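Local coordinates for protein putative pectin lyase (Geobacillus virus E2, PDB 7CHU) that serves as the trimeric tailspike of a thermophilic phage, its pectate lyase-like beta-helix probably helping to engage the host surface, at residues 250-261 / 279-290. Sequence-based numbering, arbitrary orientation.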
loop_
_atom_site.group_PDB
_atom_site.type_symbol
_atom_site.label_atom_id
_atom_site.label_comp_id
_atom_site.label_asym_id
_atom_site.label_seq_id
_atom_site.Cartn_x
_atom_site.Cartn_y
_atom_site.Cartn_z
ATOM N N SER A 250 -12.522 -3.829 18.694
ATOM C CA SER A 250 -11.793 -4.352 17.546
ATOM C C SER A 250 -10.739 -3.321 17.163
ATOM O O SER A 250 -11.030 -2.127 17.106
ATOM C CB SER A 250 -12.732 -4.617 16.367
ATOM O OG SER A 250 -13.521 -5.790 16.586
ATOM N N ASN A 251 -9.515 -3.775 16.918
ATOM C CA ASN A 251 -8.446 -2.848 16.586
ATOM C C ASN A 251 -7.401 -3.565 15.734
ATOM O O ASN A 251 -7.280 -4.796 15.768
ATOM C CB ASN A 251 -7.821 -2.241 17.858
ATOM C CG ASN A 251 -7.030 -3.246 18.645
ATOM O OD1 ASN A 251 -5.906 -3.565 18.274
ATOM N ND2 ASN A 251 -7.626 -3.787 19.723
ATOM N N ARG A 252 -6.667 -2.777 14.950
ATOM C CA ARG A 252 -5.620 -3.298 14.066
ATOM C C ARG A 252 -6.152 -4.370 13.114
ATOM O O ARG A 252 -5.484 -5.370 12.834
ATOM C CB ARG A 252 -4.436 -3.811 14.885
ATOM C CG ARG A 252 -3.578 -2.688 15.458
ATOM C CD ARG A 252 -2.863 -1.919 14.327
ATOM N NE ARG A 252 -1.918 -2.777 13.627
ATOM C CZ ARG A 252 -1.216 -2.417 12.551
ATOM N NH1 ARG A 252 -1.340 -1.194 12.060
ATOM N NH2 ARG A 252 -0.366 -3.282 11.983
ATOM N N LEU A 253 -7.372 -4.178 12.627
ATOM C CA LEU A 253 -7.872 -4.912 11.471
ATOM C C LEU A 253 -7.360 -4.224 10.208
ATOM O O LEU A 253 -7.702 -3.061 9.967
ATOM C CB LEU A 253 -9.399 -4.932 11.451
ATOM C CG LEU A 253 -10.182 -5.487 12.659
ATOM C CD1 LEU A 253 -11.667 -5.216 12.478
ATOM C CD2 LEU A 253 -9.938 -6.951 12.772
ATOM N N LEU A 254 -6.577 -4.932 9.394
ATOM C CA LEU A 254 -5.984 -4.357 8.183
ATOM C C LEU A 254 -6.595 -5.024 6.962
ATOM O O LEU A 254 -6.312 -6.193 6.682
ATOM C CB LEU A 254 -4.464 -4.515 8.181
ATOM C CG LEU A 254 -3.691 -3.330 8.788
ATOM C CD1 LEU A 254 -3.940 -3.129 10.303
ATOM C CD2 LEU A 254 -2.183 -3.400 8.509
ATOM N N PHE A 255 -7.434 -4.283 6.242
ATOM C CA PHE A 255 -8.003 -4.732 4.979
ATOM C C PHE A 255 -7.137 -4.166 3.856
ATOM O O PHE A 255 -7.005 -2.947 3.730
ATOM C CB PHE A 255 -9.455 -4.261 4.829
ATOM C CG PHE A 255 -10.394 -4.779 5.898
ATOM C CD1 PHE A 255 -10.426 -4.203 7.156
ATOM C CD2 PHE A 255 -11.263 -5.823 5.620
ATOM C CE1 PHE A 255 -11.316 -4.655 8.124
ATOM C CE2 PHE A 255 -12.145 -6.303 6.585
ATOM C CZ PHE A 255 -12.164 -5.725 7.851
ATOM N N ILE A 256 -6.502 -5.038 3.079
ATOM C CA ILE A 256 -5.533 -4.611 2.082
ATOM C C ILE A 256 -6.006 -5.095 0.730
ATOM O O ILE A 256 -6.256 -6.292 0.543
ATOM C CB ILE A 256 -4.123 -5.122 2.388
ATOM C CG1 ILE A 256 -3.632 -4.570 3.734
ATOM C CG2 ILE A 256 -3.173 -4.726 1.241
ATOM C CD1 ILE A 256 -2.278 -5.180 4.182
ATOM N N ALA A 257 -6.168 -4.167 -0.206
ATOM C CA ALA A 257 -6.560 -4.531 -1.568
ATOM C C ALA A 257 -7.859 -5.341 -1.558
ATOM O O ALA A 257 -8.004 -6.338 -2.267
ATOM C CB ALA A 257 -5.431 -5.310 -2.269
ATOM N N CYS A 258 -8.814 -4.913 -0.745
ATOM C CA CYS A 258 -10.075 -5.629 -0.637
ATOM C C CYS A 258 -11.078 -5.045 -1.628
ATOM O O CYS A 258 -10.930 -3.915 -2.091
ATOM C CB CYS A 258 -10.587 -5.549 0.795
ATOM S SG CYS A 258 -9.547 -6.569 1.900
ATOM N N HIS A 259 -12.126 -5.815 -1.926
ATOM C CA HIS A 259 -13.069 -5.479 -3.001
ATOM C C HIS A 259 -14.487 -5.618 -2.445
ATOM O O HIS A 259 -14.950 -6.741 -2.234
ATOM C CB HIS A 259 -12.829 -6.403 -4.197
ATOM C CG HIS A 259 -13.729 -6.183 -5.378
ATOM N ND1 HIS A 259 -13.419 -6.672 -6.630
ATOM C CD2 HIS A 259 -14.940 -5.587 -5.504
ATOM C CE1 HIS A 259 -14.380 -6.357 -7.482
ATOM N NE2 HIS A 259 -15.314 -5.693 -6.826
ATOM N N PHE A 260 -15.172 -4.488 -2.210
ATOM C CA PHE A 260 -16.542 -4.468 -1.687
ATOM C C PHE A 260 -17.456 -3.949 -2.787
ATOM O O PHE A 260 -17.240 -2.846 -3.289
ATOM C CB PHE A 260 -16.665 -3.579 -0.446
ATOM C CG PHE A 260 -15.705 -3.925 0.665
ATOM C CD1 PHE A 260 -16.033 -4.889 1.596
ATOM C CD2 PHE A 260 -14.478 -3.274 0.781
ATOM C CE1 PHE A 260 -15.139 -5.226 2.630
ATOM C CE2 PHE A 260 -13.579 -3.590 1.799
ATOM C CZ PHE A 260 -13.911 -4.573 2.735
ATOM N N GLU A 261 -18.443 -4.742 -3.195
ATOM C CA GLU A 261 -19.239 -4.313 -4.340
ATOM C C GLU A 261 -20.686 -4.752 -4.189
ATOM O O GLU A 261 -20.948 -5.885 -3.801
ATOM C CB GLU A 261 -18.675 -4.872 -5.656
ATOM C CG GLU A 261 -19.505 -4.432 -6.868
ATOM C CD GLU A 261 -18.759 -4.548 -8.184
ATOM O OE1 GLU A 261 -17.598 -5.008 -8.194
ATOM O OE2 GLU A 261 -19.344 -4.177 -9.214
ATOM N N ASN A 279 -13.858 1.088 18.777
ATOM C CA ASN A 279 -13.055 0.512 17.712
ATOM C C ASN A 279 -11.985 1.509 17.294
ATOM O O ASN A 279 -12.228 2.724 17.218
ATOM C CB ASN A 279 -13.945 0.127 16.521
ATOM C CG ASN A 279 -14.932 -1.000 16.878
ATOM O OD1 ASN A 279 -14.583 -1.951 17.584
ATOM N ND2 ASN A 279 -16.151 -0.900 16.380
ATOM N N GLY A 280 -10.785 1.005 17.048
ATOM C CA GLY A 280 -9.689 1.915 16.756
ATOM C C GLY A 280 -8.595 1.292 15.919
ATOM O O GLY A 280 -8.398 0.075 15.917
ATOM N N ASN A 281 -7.873 2.157 15.207
ATOM C CA ASN A 281 -6.625 1.767 14.555
ATOM C C ASN A 281 -6.825 0.645 13.540
ATOM O O ASN A 281 -5.968 -0.214 13.353
ATOM C CB ASN A 281 -5.570 1.392 15.592
ATOM C CG ASN A 281 -4.581 2.505 15.802
ATOM O OD1 ASN A 281 -3.779 2.820 14.899
ATOM N ND2 ASN A 281 -4.635 3.135 16.976
ATOM N N ASN A 282 -7.942 0.684 12.838
ATOM C CA ASN A 282 -8.185 -0.230 11.739
ATOM C C ASN A 282 -7.894 0.464 10.419
ATOM O O ASN A 282 -7.953 1.688 10.337
ATOM C CB ASN A 282 -9.613 -0.715 11.820
ATOM C CG ASN A 282 -9.896 -1.321 13.177
ATOM O OD1 ASN A 282 -9.307 -2.353 13.510
ATOM N ND2 ASN A 282 -10.739 -0.657 13.989
ATOM N N GLN A 283 -7.567 -0.319 9.387
ATOM C CA GLN A 283 -7.030 0.253 8.158
ATOM C C GLN A 283 -7.698 -0.358 6.939
ATOM O O GLN A 283 -8.022 -1.551 6.929
ATOM C CB GLN A 283 -5.513 0.039 8.063
ATOM C CG GLN A 283 -4.724 0.580 9.256
ATOM C CD GLN A 283 -3.312 0.999 8.886
ATOM O OE1 GLN A 283 -2.959 1.054 7.698
ATOM N NE2 GLN A 283 -2.502 1.320 9.894
ATOM N N PHE A 284 -7.865 0.469 5.907
ATOM C CA PHE A 284 -8.323 0.063 4.583
ATOM C C PHE A 284 -7.326 0.640 3.587
ATOM O O PHE A 284 -7.280 1.858 3.399
ATOM C CB PHE A 284 -9.735 0.570 4.309
ATOM C CG PHE A 284 -10.749 0.007 5.268
ATOM C CD1 PHE A 284 -10.949 0.602 6.503
ATOM C CD2 PHE A 284 -11.445 -1.137 4.951
ATOM C CE1 PHE A 284 -11.842 0.052 7.429
ATOM C CE2 PHE A 284 -12.366 -1.700 5.870
ATOM C CZ PHE A 284 -12.561 -1.100 7.098
ATOM N N ILE A 285 -6.518 -0.222 2.969
ATOM C CA ILE A 285 -5.435 0.208 2.084
ATOM C C ILE A 285 -5.770 -0.275 0.677
ATOM O O ILE A 285 -5.827 -1.483 0.420
ATOM C CB ILE A 285 -4.069 -0.314 2.553
ATOM C CG1 ILE A 285 -3.793 0.172 3.994
ATOM C CG2 ILE A 285 -2.940 0.109 1.549
ATOM C CD1 ILE A 285 -2.596 -0.518 4.663
ATOM N N GLY A 286 -6.003 0.659 -0.229
ATOM C CA GLY A 286 -6.247 0.274 -1.603
ATOM C C GLY A 286 -7.563 -0.422 -1.844
ATOM O O GLY A 286 -7.697 -1.139 -2.833
ATOM N N CYS A 287 -8.563 -0.192 -0.994
ATOM C CA CYS A 287 -9.795 -0.951 -1.107
ATOM C C CYS A 287 -10.785 -0.282 -2.057
ATOM O O CYS A 287 -10.734 0.929 -2.312
ATOM C CB CYS A 287 -10.420 -1.178 0.274
ATOM S SG CYS A 287 -9.385 -2.206 1.381
ATOM N N LYS A 288 -11.652 -1.113 -2.632
ATOM C CA LYS A 288 -12.696 -0.689 -3.566
ATOM C C LYS A 288 -14.055 -0.722 -2.864
ATOM O O LYS A 288 -14.385 -1.725 -2.235
ATOM C CB LYS A 288 -12.724 -1.626 -4.779
ATOM C CG LYS A 288 -13.955 -1.467 -5.686
ATOM C CD LYS A 288 -13.829 -2.368 -6.904
ATOM C CE LYS A 288 -15.035 -2.307 -7.801
ATOM N NZ LYS A 288 -14.755 -2.928 -9.124
ATOM N N PHE A 289 -14.845 0.362 -2.978
ATOM C CA PHE A 289 -16.203 0.453 -2.423
ATOM C C PHE A 289 -17.140 0.886 -3.551
ATOM O O PHE A 289 -17.210 2.074 -3.894
ATOM C CB PHE A 289 -16.280 1.433 -1.251
ATOM C CG PHE A 289 -15.370 1.091 -0.100
ATOM C CD1 PHE A 289 -14.084 1.621 -0.032
ATOM C CD2 PHE A 289 -15.787 0.236 0.902
ATOM C CE1 PHE A 289 -13.216 1.296 1.032
ATOM C CE2 PHE A 289 -14.949 -0.081 1.978
ATOM C CZ PHE A 289 -13.653 0.434 2.043
ATOM N N HIS A 290 -17.868 -0.071 -4.117
ATOM C CA HIS A 290 -18.575 0.113 -5.385
ATOM C C HIS A 290 -20.062 -0.166 -5.186
ATOM O O HIS A 290 -20.427 -1.209 -4.653
ATOM C CB HIS A 290 -17.973 -0.836 -6.427
ATOM C CG HIS A 290 -18.336 -0.534 -7.846
ATOM N ND1 HIS A 290 -19.598 -0.755 -8.357
ATOM C CD2 HIS A 290 -17.572 -0.136 -8.892
ATOM C CE1 HIS A 290 -19.606 -0.462 -9.648
ATOM N NE2 HIS A 290 -18.388 -0.086 -9.995
HETATM O O HOH W 1 -3.421 0.844 12.673
HETATM O O HOH W 2 -17.136 -3.512 -10.883
#
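Lys288 runs alongside His259 toward Glu261, and its path can be followed atom by atom. CB lies 4.0 Å from Cys258 O, the carbonyl that accepts the Lys288 backbone N-H. Because CG stands anti to the backbone N (chi1 168°) and the chain stays extended beyond it, CD arrives over one face of the imidazole, 3.8 Å from the His259 ring centroid and 20° off the ring normal, which meets the criteria for a CH-pi contact. CE then passes His259 NE2 at 3.5 Å. At the tip, NZ makes a long salt bridge to Glu261 OE1 (3.6 Å), donates to a water that in turn donates to Glu261 OE2, and forms a salt bridge with Asp219 OD1 of a neighbouring subunit. OE1 also takes the nearly in-plane N-H of His259 NE2 on its anti lone pair, at 2.7 Å, so its position is fixed from within its own strand as well.

The backbones are in parallel register, Leu254-Ile256 with Gln283-Ile285 and His259-Glu261 with Lys288-His290, as expected of successive coils of a right-handed parallel beta-helix; Ala257 and Gly286, both with positive phi, mark the same corner in each coil. Toward the interior, like residues lie side by side: Phe255 beside Phe284 and Phe260 beside Phe289, each pair with planes at 7° but slid so far that the rings barely overlap, the first with centroids 4.8 Å apart. Val268 of the strand 268-271 packs against Phe284 and Phe289. Near the other end, Asn282 OD1 accepts Leu253 N at 2.8 Å on an in-plane lone pair.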